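Local coordinates for protein ancestral congerin Con-anc (PDB 3AJY) that binds beta-galactosides as a reconstructed ancestral fish galectin, holding a galactose and a glucose unit in a groove on one sheet of its beta-sandwich, at residues A[46-51]-A[57-62]; A[71-76]-A[110-115]. All coordinates share one frame; numbering follows the deposited sequence.

Interaction 1. Residues A[46-51]-A[57-62]; sequences LDHRFN and NTIVLN. With GAL (beta-D-galactopyranose), chain C; BGC (beta-D-glucopyranose), chain B.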
# COMPACT_ATOMS: atom_id res chain seq x y z
N LEU A 46 -12.44 7.82 9.49
CA LEU A 46 -12.89 6.86 10.46
C LEU A 46 -12.03 7.01 11.72
O LEU A 46 -10.92 6.48 11.79
CB LEU A 46 -12.79 5.47 9.82
CG LEU A 46 -13.28 4.19 10.48
CD1 LEU A 46 -14.81 4.16 10.58
CD2 LEU A 46 -12.75 2.99 9.66
N ASP A 47 -12.54 7.73 12.72
CA ASP A 47 -11.76 8.08 13.91
C ASP A 47 -12.17 7.19 15.08
O ASP A 47 -13.32 7.23 15.52
CB ASP A 47 -11.96 9.56 14.27
CG ASP A 47 -10.79 10.16 15.07
OD1 ASP A 47 -9.66 9.64 14.99
OD2 ASP A 47 -10.99 11.18 15.78
N HIS A 48 -11.24 6.38 15.56
CA HIS A 48 -11.49 5.46 16.67
C HIS A 48 -10.98 6.09 17.93
O HIS A 48 -9.78 6.13 18.19
CB HIS A 48 -10.80 4.13 16.43
CG HIS A 48 -11.01 3.60 15.05
ND1 HIS A 48 -10.24 4.00 13.98
CD2 HIS A 48 -11.94 2.75 14.55
CE1 HIS A 48 -10.66 3.38 12.88
NE2 HIS A 48 -11.69 2.62 13.21
N ARG A 49 -11.92 6.60 18.72
CA ARG A 49 -11.58 7.41 19.87
C ARG A 49 -11.73 6.60 21.14
O ARG A 49 -12.84 6.30 21.59
CB ARG A 49 -12.45 8.67 19.90
CG ARG A 49 -12.82 9.15 18.53
CD ARG A 49 -12.48 10.57 18.21
NE ARG A 49 -13.55 11.50 18.50
CZ ARG A 49 -13.85 12.61 17.81
NH1 ARG A 49 -13.21 12.97 16.71
NH2 ARG A 49 -14.83 13.37 18.25
N PHE A 50 -10.59 6.21 21.70
CA PHE A 50 -10.57 5.62 23.02
C PHE A 50 -11.02 6.67 24.03
O PHE A 50 -11.86 6.40 24.89
CB PHE A 50 -9.16 5.14 23.34
CG PHE A 50 -8.62 4.15 22.34
CD1 PHE A 50 -7.91 4.59 21.23
CD2 PHE A 50 -8.83 2.79 22.51
CE1 PHE A 50 -7.41 3.68 20.30
CE2 PHE A 50 -8.34 1.88 21.59
CZ PHE A 50 -7.64 2.31 20.48
N ASN A 51 -10.46 7.87 23.91
CA ASN A 51 -10.70 8.92 24.88
C ASN A 51 -10.42 10.24 24.18
O ASN A 51 -9.26 10.60 24.03
CB ASN A 51 -9.77 8.71 26.10
CG ASN A 51 -9.76 9.90 27.05
OD1 ASN A 51 -10.81 10.40 27.47
ND2 ASN A 51 -8.56 10.36 27.42
N ASN A 57 -14.43 5.22 23.82
CA ASN A 57 -14.64 4.03 22.98
C ASN A 57 -15.75 4.23 21.95
O ASN A 57 -16.71 3.44 21.86
CB ASN A 57 -14.92 2.78 23.84
CG ASN A 57 -13.75 2.42 24.75
OD1 ASN A 57 -12.60 2.57 24.39
ND2 ASN A 57 -14.06 1.91 25.94
N THR A 58 -15.61 5.30 21.18
CA THR A 58 -16.60 5.68 20.18
C THR A 58 -15.88 5.89 18.86
O THR A 58 -14.79 6.48 18.82
CB THR A 58 -17.32 6.96 20.62
OG1 THR A 58 -17.94 6.73 21.89
CG2 THR A 58 -18.38 7.42 19.61
N ILE A 59 -16.51 5.41 17.79
CA ILE A 59 -16.02 5.67 16.45
C ILE A 59 -16.75 6.89 15.95
O ILE A 59 -17.96 7.02 16.14
CB ILE A 59 -16.24 4.50 15.49
CG1 ILE A 59 -15.58 3.22 16.01
CG2 ILE A 59 -15.68 4.84 14.11
CD1 ILE A 59 -15.92 1.97 15.17
N VAL A 60 -16.00 7.81 15.37
CA VAL A 60 -16.61 8.97 14.76
C VAL A 60 -16.33 8.85 13.27
O VAL A 60 -15.18 8.63 12.87
CB VAL A 60 -16.04 10.29 15.36
CG1 VAL A 60 -16.52 11.53 14.55
CG2 VAL A 60 -16.43 10.40 16.84
N LEU A 61 -17.37 9.00 12.47
CA LEU A 61 -17.25 8.98 11.02
C LEU A 61 -17.65 10.33 10.48
O LEU A 61 -18.57 10.95 10.97
CB LEU A 61 -18.16 7.90 10.40
CG LEU A 61 -17.95 6.45 10.84
CD1 LEU A 61 -18.72 6.14 12.12
CD2 LEU A 61 -18.38 5.52 9.73
N ASN A 62 -16.96 10.77 9.44
CA ASN A 62 -17.26 12.08 8.88
C ASN A 62 -16.59 12.19 7.55
O ASN A 62 -15.76 11.36 7.20
CB ASN A 62 -16.76 13.18 9.84
CG ASN A 62 -17.47 14.50 9.64
OD1 ASN A 62 -18.23 14.67 8.67
ND2 ASN A 62 -17.21 15.46 10.54
C1 GAL C . -12.80 16.98 15.29
C2 GAL C . -11.32 16.59 15.33
C3 GAL C . -10.80 16.28 13.94
C4 GAL C . -11.72 15.26 13.25
C5 GAL C . -13.17 15.75 13.27
C6 GAL C . -14.16 14.79 12.60
O2 GAL C . -10.58 17.65 15.89
O3 GAL C . -9.49 15.75 14.07
O4 GAL C . -11.62 14.01 13.91
O5 GAL C . -13.57 16.01 14.60
O6 GAL C . -15.46 15.38 12.56
C2 BGC B . -16.67 17.39 18.06
C3 BGC B . -15.35 16.75 17.64
C4 BGC B . -14.51 17.70 16.77
C5 BGC B . -14.41 19.06 17.48
C6 BGC B . -13.60 20.14 16.77
C1 BGC B . -16.37 18.75 18.66
O1 BGC B . -17.58 19.38 18.97
O2 BGC B . -17.32 16.57 19.01
O3 BGC B . -15.67 15.57 16.97
O4 BGC B . -13.21 17.15 16.65
O5 BGC B . -15.71 19.53 17.69
O6 BGC B . -14.17 20.31 15.49
O HOH W 1 -11.12 4.36 26.77

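Interaction 2. Residues A[71-76]-A[110-115]; sequences TEQRSK and PNRYKK. With BGC (beta-D-glucopyranose), chain B; GAL (beta-D-galactopyranose), chain C.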
# COMPACT_ATOMS: atom_id res chain seq x y z
N THR A 71 -20.97 16.68 8.68
CA THR A 71 -21.76 16.19 9.83
C THR A 71 -21.25 14.83 10.30
O THR A 71 -21.20 13.89 9.51
CB THR A 71 -23.27 16.13 9.51
OG1 THR A 71 -23.72 17.42 9.09
CG2 THR A 71 -24.08 15.67 10.73
N GLU A 72 -20.87 14.74 11.57
CA GLU A 72 -20.36 13.50 12.17
C GLU A 72 -21.44 12.45 12.37
O GLU A 72 -22.61 12.77 12.57
CB GLU A 72 -19.67 13.76 13.53
CG GLU A 72 -18.67 14.91 13.51
CD GLU A 72 -18.00 15.17 14.86
OE1 GLU A 72 -18.68 15.17 15.90
OE2 GLU A 72 -16.77 15.36 14.86
N GLN A 73 -21.03 11.19 12.31
CA GLN A 73 -21.85 10.04 12.71
C GLN A 73 -21.04 9.26 13.73
O GLN A 73 -19.80 9.29 13.70
CB GLN A 73 -22.19 9.15 11.51
CG GLN A 73 -22.91 9.91 10.40
CD GLN A 73 -23.67 9.01 9.41
OE1 GLN A 73 -23.53 7.77 9.41
NE2 GLN A 73 -24.47 9.65 8.55
N ARG A 74 -21.72 8.57 14.63
CA ARG A 74 -21.06 7.88 15.71
C ARG A 74 -21.50 6.45 15.86
O ARG A 74 -22.65 6.10 15.55
CB ARG A 74 -21.28 8.61 17.03
CG ARG A 74 -20.39 9.83 17.17
CD ARG A 74 -20.60 10.54 18.49
NE ARG A 74 -19.53 11.52 18.73
CZ ARG A 74 -19.36 12.64 18.04
NH1 ARG A 74 -20.18 12.95 17.04
NH2 ARG A 74 -18.36 13.48 18.36
N SER A 75 -20.58 5.63 16.34
CA SER A 75 -20.87 4.25 16.66
C SER A 75 -20.17 3.81 17.94
O SER A 75 -19.01 4.17 18.18
CB SER A 75 -20.47 3.35 15.50
OG SER A 75 -20.36 2.01 15.93
N LYS A 76 -20.87 3.01 18.75
CA LYS A 76 -20.31 2.48 19.99
C LYS A 76 -19.69 1.08 19.84
O LYS A 76 -19.18 0.51 20.80
CB LYS A 76 -21.36 2.51 21.11
CG LYS A 76 -21.71 3.93 21.59
CD LYS A 76 -20.68 4.47 22.55
CE LYS A 76 -21.10 5.81 23.14
NZ LYS A 76 -21.10 6.94 22.15
N PRO A 110 -22.57 7.33 4.31
CA PRO A 110 -22.86 7.88 2.99
C PRO A 110 -21.64 8.27 2.14
O PRO A 110 -20.67 8.85 2.64
CB PRO A 110 -23.71 9.12 3.30
CG PRO A 110 -23.59 9.35 4.78
CD PRO A 110 -23.32 8.01 5.38
N ASN A 111 -21.73 7.95 0.85
CA ASN A 111 -20.80 8.45 -0.15
C ASN A 111 -21.23 9.87 -0.60
O ASN A 111 -21.79 10.06 -1.69
CB ASN A 111 -20.71 7.44 -1.31
CG ASN A 111 -19.54 7.70 -2.25
OD1 ASN A 111 -19.20 6.84 -3.08
ND2 ASN A 111 -18.93 8.88 -2.16
N ARG A 112 -20.96 10.86 0.25
CA ARG A 112 -21.49 12.23 0.09
C ARG A 112 -21.06 12.95 -1.19
O ARG A 112 -21.81 13.78 -1.74
CB ARG A 112 -21.15 13.08 1.31
CG ARG A 112 -21.85 12.66 2.59
CD ARG A 112 -21.21 13.28 3.83
NE ARG A 112 -22.00 13.00 5.03
CZ ARG A 112 -21.63 13.31 6.27
NH1 ARG A 112 -20.46 13.91 6.49
NH2 ARG A 112 -22.42 13.02 7.29
N TYR A 113 -19.86 12.65 -1.68
CA TYR A 113 -19.39 13.33 -2.88
C TYR A 113 -19.48 12.41 -4.11
O TYR A 113 -18.94 12.72 -5.16
CB TYR A 113 -18.00 13.95 -2.66
CG TYR A 113 -17.89 14.60 -1.28
CD1 TYR A 113 -16.98 14.13 -0.33
CD2 TYR A 113 -18.74 15.67 -0.91
CE1 TYR A 113 -16.90 14.72 0.94
CE2 TYR A 113 -18.67 16.26 0.37
CZ TYR A 113 -17.74 15.77 1.29
OH TYR A 113 -17.65 16.30 2.57
N LYS A 114 -20.21 11.31 -3.96
CA LYS A 114 -20.53 10.43 -5.09
C LYS A 114 -19.27 10.03 -5.83
O LYS A 114 -19.21 10.03 -7.06
CB LYS A 114 -21.53 11.13 -6.02
CG LYS A 114 -22.84 11.49 -5.31
CD LYS A 114 -23.84 12.21 -6.20
CE LYS A 114 -25.18 12.34 -5.48
NZ LYS A 114 -26.36 12.30 -6.41
N LYS A 115 -18.23 9.70 -5.06
CA LYS A 115 -16.95 9.28 -5.60
C LYS A 115 -17.03 7.83 -6.10
O LYS A 115 -17.70 7.01 -5.50
CB LYS A 115 -15.85 9.45 -4.55
CG LYS A 115 -15.51 10.92 -4.26
CD LYS A 115 -14.94 11.58 -5.52
CE LYS A 115 -14.95 13.10 -5.43
NZ LYS A 115 -13.96 13.62 -4.45
C2 BGC B . -16.67 17.39 18.06
C3 BGC B . -15.35 16.75 17.64
C4 BGC B . -14.51 17.70 16.77
C5 BGC B . -14.41 19.06 17.48
C6 BGC B . -13.60 20.14 16.77
C1 BGC B . -16.37 18.75 18.66
O1 BGC B . -17.58 19.38 18.97
O2 BGC B . -17.32 16.57 19.01
O3 BGC B . -15.67 15.57 16.97
O4 BGC B . -13.21 17.15 16.65
O5 BGC B . -15.71 19.53 17.69
O6 BGC B . -14.17 20.31 15.49
C1 GAL C . -12.80 16.98 15.29
C2 GAL C . -11.32 16.59 15.33
C3 GAL C . -10.80 16.28 13.94
C4 GAL C . -11.72 15.26 13.25
C5 GAL C . -13.17 15.75 13.27
C6 GAL C . -14.16 14.79 12.60
O2 GAL C . -10.58 17.65 15.89
O3 GAL C . -9.49 15.75 14.07
O4 GAL C . -11.62 14.01 13.91
O5 GAL C . -13.57 16.01 14.60
O6 GAL C . -15.46 15.38 12.56

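Interaction 1. Residues A[46-51]-A[57-62]
The antiparallel hairpin of strands 41-52 and 58-65, in the sugar-binding sheet of the galectin sandwich, pairs Asp47 with Val60 and Arg49 with Thr58 as hydrogen-bonded pairs. Asp47 N donates to Val60 O at 2.8 Å, and Val60 N returns a bond to Asp47 O. At the turn end Asn57 and Thr58 both face Arg49, a G1 beta bulge, and Asn57 N bonds Phe50 O.

On the carbohydrate face, the branched Val60 lays CG2 over one face of the Arg49 guanidinium, 3.5 Å from CZ and offset toward its rim. Arg49 reaches this place by bending at chi2 (-125°) and chi3 (-92°), which leaves its in-plane N-H groups for polar partners. NH1 meets Asp47 OD2 at 3.0 Å in a salt bridge through the anti lone pair, and NH2 gives a nearly straight bond of 2.7 Å to O3 of glucose. Arginine suits the site, since one flat cation can rest on a methyl and still donate at its edge. Further along, Asn62 ND2 donates to O6 of galactose at 2.7 Å. Salt bridges from Arg30 to Asp47 and from Arg49 to Asp55 probably hold both side chains in place.

The opposite face is mostly apolar: Leu46 CD1 touches Ile59 CG2 at 3.7 Å and also Leu61 CG, while His48 lies alongside Ile59 and its ND1 bonds Phe31 O. Leu46 and Leu61 pack on Ile99 of strand 96-101 in the opposing sheet, and the hairpin is flanked by strands 30-35 and 68-75.

Interaction 2. Residues A[71-76]-A[110-115]
Hydrogen bonds from Arg112 to the backbone carbonyl of Thr71 make the polar part of this contact. NH2 donates to Thr71 O at 2.7 Å, with the oxygen in the guanidinium plane and NH2 lying 17° off the carbonyl plane of Thr71; NH1 adds a weak bond to the same oxygen. The Arg112 chain runs extended from CG to NE, so a residue on the 111-114 type I turn can span the gap to segment 71-76, although the CA atoms of Thr71 and Arg112 are 10.5 Å apart. A long arginine suits this task, and its NH1 has further partners in Asn62 and Ser63.

Van der Waals packing is slight. The Gln73 amide end approaches the Pro110 ring from the opposite direction, NE2 lying 3.7 Å from Pro110 CD, a glancing contact with the rim of the compact proline ring.

Charge and sugar contacts belong to the other side of 71-76. Arg74 grips Glu72 OE1 end-on with NH1 at 2.9 Å and NH2 at 3.0 Å, both from the same face of the carboxylate, about 40 to 45° out of its plane. This leaves Glu72 OE2 to accept from O6 of galactose at 2.6 Å and from O3 of glucose, a very short approach. Arg74 NH2 makes only a weak bond to O2 of glucose, while its NE pairs with Asp55.

Arg112 thus anchors the loop after strand 106-110 to the strand whose Glu72, held by Arg74, bridges the two sugar rings, an arrangement characteristic of the galectin carbohydrate-recognition site.

Overall arrangement
From the N terminus, interaction 1 comes first: 46-51 and 57-62 are separated by five residues, so it closes a short hairpin loop. The chain then turns from strand 58-65 into 68-75, the edge strand of the six-stranded sheet, and only after a 33-residue excursion through strands 85-92, 96-101 and 106-110 of the opposing sheet does it return as 110-115 to close interaction 2. The two are therefore in series, neither nested nor crossed. They touch directly where strands 58-65 and 68-75 pair, Leu61 with Gln73 and Ile59 with Ser75. Both line one glycan pocket, which lies across the hairpin and the edge strand 68-75.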